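PDB 3PJY: hypothetical signal peptide protein from Sinorhizobium meliloti, which is of unknown function but belongs to the DUF192 family and may act as a transcription regulator. Local coordinates for residues 33-36 with 37-40; 110-113 with 114-118. All coordinates share one frame; numbering follows the deposited sequence.

Interaction 1 of 2, residues 33-36 with 37-40; sequences REQG and LMYR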
loop_
_atom_site.group_PDB
_atom_site.type_symbol
_atom_site.label_atom_id
_atom_site.label_comp_id
_atom_site.label_asym_id
_atom_site.label_seq_id
_atom_site.Cartn_x
_atom_site.Cartn_y
_atom_site.Cartn_z
ATOM N N ARG B 33 -4.630 -20.190 -12.542
ATOM C CA ARG B 33 -6.001 -19.754 -12.240
ATOM C C ARG B 33 -6.801 -20.915 -11.651
ATOM O O ARG B 33 -7.574 -20.685 -10.735
ATOM C CB ARG B 33 -6.667 -19.222 -13.488
ATOM C CG ARG B 33 -6.068 -17.959 -13.993
ATOM C CD ARG B 33 -6.852 -17.276 -15.174
ATOM N NE ARG B 33 -7.398 -18.213 -16.167
ATOM C CZ ARG B 33 -6.930 -18.518 -17.351
ATOM N NH1 ARG B 33 -5.841 -17.995 -17.823
ATOM N NH2 ARG B 33 -7.596 -19.386 -18.100
ATOM N N GLU B 34 -6.598 -22.125 -12.156
ATOM C CA GLU B 34 -7.342 -23.297 -11.648
ATOM C C GLU B 34 -6.850 -23.683 -10.265
ATOM O O GLU B 34 -7.650 -24.072 -9.402
ATOM C CB GLU B 34 -7.260 -24.452 -12.602
ATOM C CG GLU B 34 -7.966 -24.043 -13.885
ATOM C CD GLU B 34 -7.804 -25.054 -14.998
ATOM O OE1 GLU B 34 -7.124 -26.082 -14.800
ATOM O OE2 GLU B 34 -8.404 -24.807 -16.058
ATOM N N GLN B 35 -5.541 -23.632 -10.037
ATOM C CA GLN B 35 -4.978 -24.018 -8.730
ATOM C C GLN B 35 -5.348 -22.993 -7.682
ATOM O O GLN B 35 -5.529 -23.359 -6.530
ATOM C CB GLN B 35 -3.465 -24.105 -8.855
ATOM C CG GLN B 35 -2.614 -24.195 -7.569
ATOM C CD GLN B 35 -2.532 -25.578 -6.974
ATOM O OE1 GLN B 35 -2.769 -26.571 -7.621
ATOM N NE2 GLN B 35 -2.147 -25.614 -5.716
ATOM N N GLY B 36 -5.445 -21.722 -8.075
ATOM C CA GLY B 36 -5.811 -20.696 -7.131
ATOM C C GLY B 36 -5.002 -20.813 -5.838
ATOM O O GLY B 36 -3.787 -20.953 -5.866
ATOM N N LEU B 37 -5.685 -20.734 -4.709
ATOM C CA LEU B 37 -5.085 -20.830 -3.386
ATOM C C LEU B 37 -5.340 -22.218 -2.774
ATOM O O LEU B 37 -5.254 -22.388 -1.543
ATOM C CB LEU B 37 -5.646 -19.714 -2.497
ATOM C CG LEU B 37 -5.237 -18.323 -2.945
ATOM C CD1 LEU B 37 -6.068 -17.249 -2.186
ATOM C CD2 LEU B 37 -3.724 -18.068 -2.650
HETATM N N MSE B 38 -5.553 -23.205 -3.628
HETATM C CA MSE B 38 -5.745 -24.576 -3.152
HETATM C C MSE B 38 -4.606 -24.979 -2.254
HETATM O O MSE B 38 -3.453 -24.627 -2.500
HETATM C CB MSE B 38 -5.805 -25.586 -4.318
HETATM C CG MSE B 38 -7.068 -25.526 -5.154
HETATM SE SE MSE B 38 -6.960 -26.900 -6.484
HETATM C CE MSE B 38 -8.696 -26.626 -7.328
ATOM N N TYR B 39 -4.952 -25.738 -1.226
ATOM C CA TYR B 39 -4.011 -26.359 -0.279
ATOM C C TYR B 39 -3.253 -25.435 0.653
ATOM O O TYR B 39 -2.777 -25.910 1.655
ATOM C CB TYR B 39 -3.039 -27.320 -0.976
ATOM C CG TYR B 39 -3.774 -28.415 -1.710
ATOM C CD1 TYR B 39 -4.397 -29.413 -1.013
ATOM C CD2 TYR B 39 -3.827 -28.437 -3.087
ATOM C CE1 TYR B 39 -5.077 -30.425 -1.667
ATOM C CE2 TYR B 39 -4.511 -29.465 -3.744
ATOM C CZ TYR B 39 -5.123 -30.423 -3.033
ATOM O OH TYR B 39 -5.818 -31.443 -3.646
ATOM N N ARG B 40 -3.157 -24.139 0.372
ATOM C CA ARG B 40 -2.469 -23.221 1.267
ATOM C C ARG B 40 -3.127 -23.196 2.618
ATOM O O ARG B 40 -4.378 -23.222 2.727
ATOM C CB ARG B 40 -2.447 -21.838 0.667
ATOM C CG ARG B 40 -1.633 -21.864 -0.597
ATOM C CD ARG B 40 -1.229 -20.521 -0.945
ATOM N NE ARG B 40 -0.680 -20.475 -2.287
ATOM C CZ ARG B 40 -0.164 -19.356 -2.781
ATOM N NH1 ARG B 40 -0.144 -18.284 -2.022
ATOM N NH2 ARG B 40 0.324 -19.344 -4.006
HETATM O O HOH W 1 -2.134 -22.679 -4.277
#

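Interaction 2 of 2, residues 110-113 with 114-118; sequences AGTV and KRLGV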
loop_
_atom_site.group_PDB
_atom_site.type_symbol
_atom_site.label_atom_id
_atom_site.label_comp_id
_atom_site.label_asym_id
_atom_site.label_seq_id
_atom_site.Cartn_x
_atom_site.Cartn_y
_atom_site.Cartn_z
ATOM N N ALA B 110 -10.912 -14.210 4.130
ATOM C CA ALA B 110 -12.257 -13.827 4.564
ATOM C C ALA B 110 -12.212 -12.796 5.666
ATOM O O ALA B 110 -11.377 -12.873 6.595
ATOM C CB ALA B 110 -13.094 -15.073 4.988
ATOM N N GLY B 111 -13.097 -11.811 5.572
ATOM C CA GLY B 111 -13.144 -10.712 6.530
ATOM C C GLY B 111 -12.375 -9.485 6.085
ATOM O O GLY B 111 -12.490 -8.424 6.708
ATOM N N THR B 112 -11.568 -9.628 5.024
ATOM C CA THR B 112 -10.756 -8.493 4.544
ATOM C C THR B 112 -11.605 -7.332 4.023
ATOM O O THR B 112 -11.302 -6.169 4.302
ATOM C CB THR B 112 -9.719 -8.905 3.517
ATOM O OG1 THR B 112 -8.905 -9.948 4.070
ATOM C CG2 THR B 112 -8.787 -7.723 3.203
ATOM N N VAL B 113 -12.675 -7.655 3.315
ATOM C CA VAL B 113 -13.574 -6.608 2.774
ATOM C C VAL B 113 -14.116 -5.759 3.876
ATOM O O VAL B 113 -14.053 -4.517 3.824
ATOM C CB VAL B 113 -14.655 -7.203 1.863
ATOM C CG1 VAL B 113 -15.799 -6.187 1.543
ATOM C CG2 VAL B 113 -13.980 -7.735 0.567
ATOM N N LYS B 114 -14.576 -6.418 4.922
ATOM C CA LYS B 114 -15.033 -5.660 6.111
ATOM C C LYS B 114 -13.945 -4.873 6.807
ATOM O O LYS B 114 -14.145 -3.696 7.176
ATOM C CB LYS B 114 -15.720 -6.592 7.073
ATOM C CG LYS B 114 -17.085 -6.995 6.589
ATOM C CD LYS B 114 -18.152 -5.852 6.628
ATOM C CE LYS B 114 -19.385 -6.163 5.709
ATOM N NZ LYS B 114 -19.099 -6.134 4.199
ATOM N N ARG B 115 -12.804 -5.505 7.026
ATOM C CA ARG B 115 -11.691 -4.848 7.686
ATOM C C ARG B 115 -11.288 -3.571 6.979
ATOM O O ARG B 115 -10.966 -2.574 7.661
ATOM C CB ARG B 115 -10.466 -5.767 7.792
ATOM C CG ARG B 115 -9.183 -5.083 8.360
ATOM C CD ARG B 115 -8.113 -6.165 8.597
ATOM N NE ARG B 115 -7.494 -6.736 7.374
ATOM C CZ ARG B 115 -6.459 -6.209 6.730
ATOM N NH1 ARG B 115 -5.924 -5.042 7.089
ATOM N NH2 ARG B 115 -5.917 -6.879 5.724
ATOM N N LEU B 116 -11.389 -3.551 5.651
ATOM C CA LEU B 116 -10.905 -2.423 4.829
ATOM C C LEU B 116 -12.009 -1.428 4.451
ATOM O O LEU B 116 -11.706 -0.404 3.843
ATOM C CB LEU B 116 -10.164 -2.947 3.611
ATOM C CG LEU B 116 -8.919 -3.812 3.872
ATOM C CD1 LEU B 116 -8.291 -4.198 2.498
ATOM C CD2 LEU B 116 -7.929 -3.086 4.781
ATOM N N GLY B 117 -13.248 -1.737 4.808
ATOM C CA GLY B 117 -14.390 -0.866 4.489
ATOM C C GLY B 117 -14.631 -0.732 2.995
ATOM O O GLY B 117 -14.917 0.363 2.488
ATOM N N VAL B 118 -14.470 -1.845 2.295
ATOM C CA VAL B 118 -14.662 -1.921 0.850
ATOM C C VAL B 118 -16.074 -2.318 0.484
ATOM O O VAL B 118 -16.710 -3.082 1.188
ATOM C CB VAL B 118 -13.612 -2.901 0.278
ATOM C CG1 VAL B 118 -13.871 -3.197 -1.236
ATOM C CG2 VAL B 118 -12.250 -2.318 0.455
HETATM O O HOH W 2 -7.654 -9.536 6.415
#

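Interaction 1 of 2, residues 33-36 with 37-40
E34, in the last turn of helix 30-35, meets M38 through its backbone: the methyl CE of M38, a selenomethionine here, ends 3.5 Å from E34 O. M38 reaches that far back because its CG stands beside the backbone N (chi1 -72°) and the chain is extended beyond it, laying SE and CE along the end of the helix. Q35 gives the contact its backbone bond. Its carbonyl closes a type II' turn from Q35 to M38, with M38 N donating to Q35 O over 2.9 Å, in the carbonyl plane and at an N-H...O angle of 158°. M38 CG brushes the same oxygen, 3.0 Å from Q35 O. The bend at chi2 (81°) folds the Q35 amide toward the turn, where NE2 lies 3.9 Å from M38 CB and comes up to the edge of the Y39 ring, near its plane. G36 leaves the helix with positive phi; a side chain at this position would run into L37 N, which suits glycine. The L37 side chain packs on M43 and on M49 of strand 47-53. A type II turn from L37 to R40 overlaps the first, sharing L37 and M38. One water ties the two turns together: it donates to G36 O and to M38 O, each 2.9 Å from the water oxygen, and accepts from Q35 NE2 and, weakly, from R40 NE. L37 CD2 lies above one face of the R40 guanidinium, toward its rim, and R40 NH1 forms a salt bridge with E25. The helix thus runs out into two overlapping turns, where a single water using both its protons satisfies two backbone carbonyls, and the arginine charge beside them is probably balanced by E25.

Interaction 2 of 2, residues 110-113 with 114-118
K114 touches G111 with its CB, 3.7 Å from G111 O at the N-cap of helix 112-116, while its bent chain carries NZ away to a salt bridge with E86. R115 makes the first-turn backbone bond, R115 N to G111 O over 3.0 Å and nearly straight at 163°. With CG opposite the backbone N (chi1 174°), its chain runs alongside T112, and the T112 methyl CG2 approaches the guanidinium obliquely. A water in the guanidinium plane joins the two residues, accepting from R115 NE at 3.0 Å and donating to T112 OG1 at 2.7 Å. T112 OG1 also bonds N109 O, and R115 NH2 is paired with D46. L116 bonds T112 O through its own N at 2.9 Å and points the same way as T112, bringing CD1 within 3.6 Å of T112 CG2, while its CD2 lies above one face of the R115 guanidinium, toward its rim. Replacing L116 by alanine would remove both methyls, and the T112 methyl and that guanidinium face would probably lose their apolar neighbour, with a gap opened beside them. G117, with positive phi, ends the helix in a Schellman motif, its N bonding K114 O at 3.2 Å. V118 completes the motif: V118 N reaches V113 O at 3.1 Å and 169°, and its CB packs on V113 CG1. This apolar pair faces strand 81-88, V113 against I84 and V118 against I81. The short helix is thus closed at its C-terminal end by backbone bonds, and held to strand 81-88 by V113, V118 and the K114-E86 pair, and to D46 by R115.

The two contacts lie at the chain's only two helices, both short, in a protein built mainly of strands. Interaction 1 comes first, where helix 30-35 breaks off between strands 19-27 and 47-53; interaction 2 follows strand 102-109 and leads on to strand 123-126. Their centres are 21 Å apart and their nearest atoms about 9 Å, with no touch. Strands 47-53 and 102-109 are antiparallel neighbours in the mixed sheet, so both contacts lie on connections between strands of the same sheet. The loop leaving 37-40 passes through P45 and D46, partners of R115, before entering strand 47-53, thereby linking the two sites indirectly.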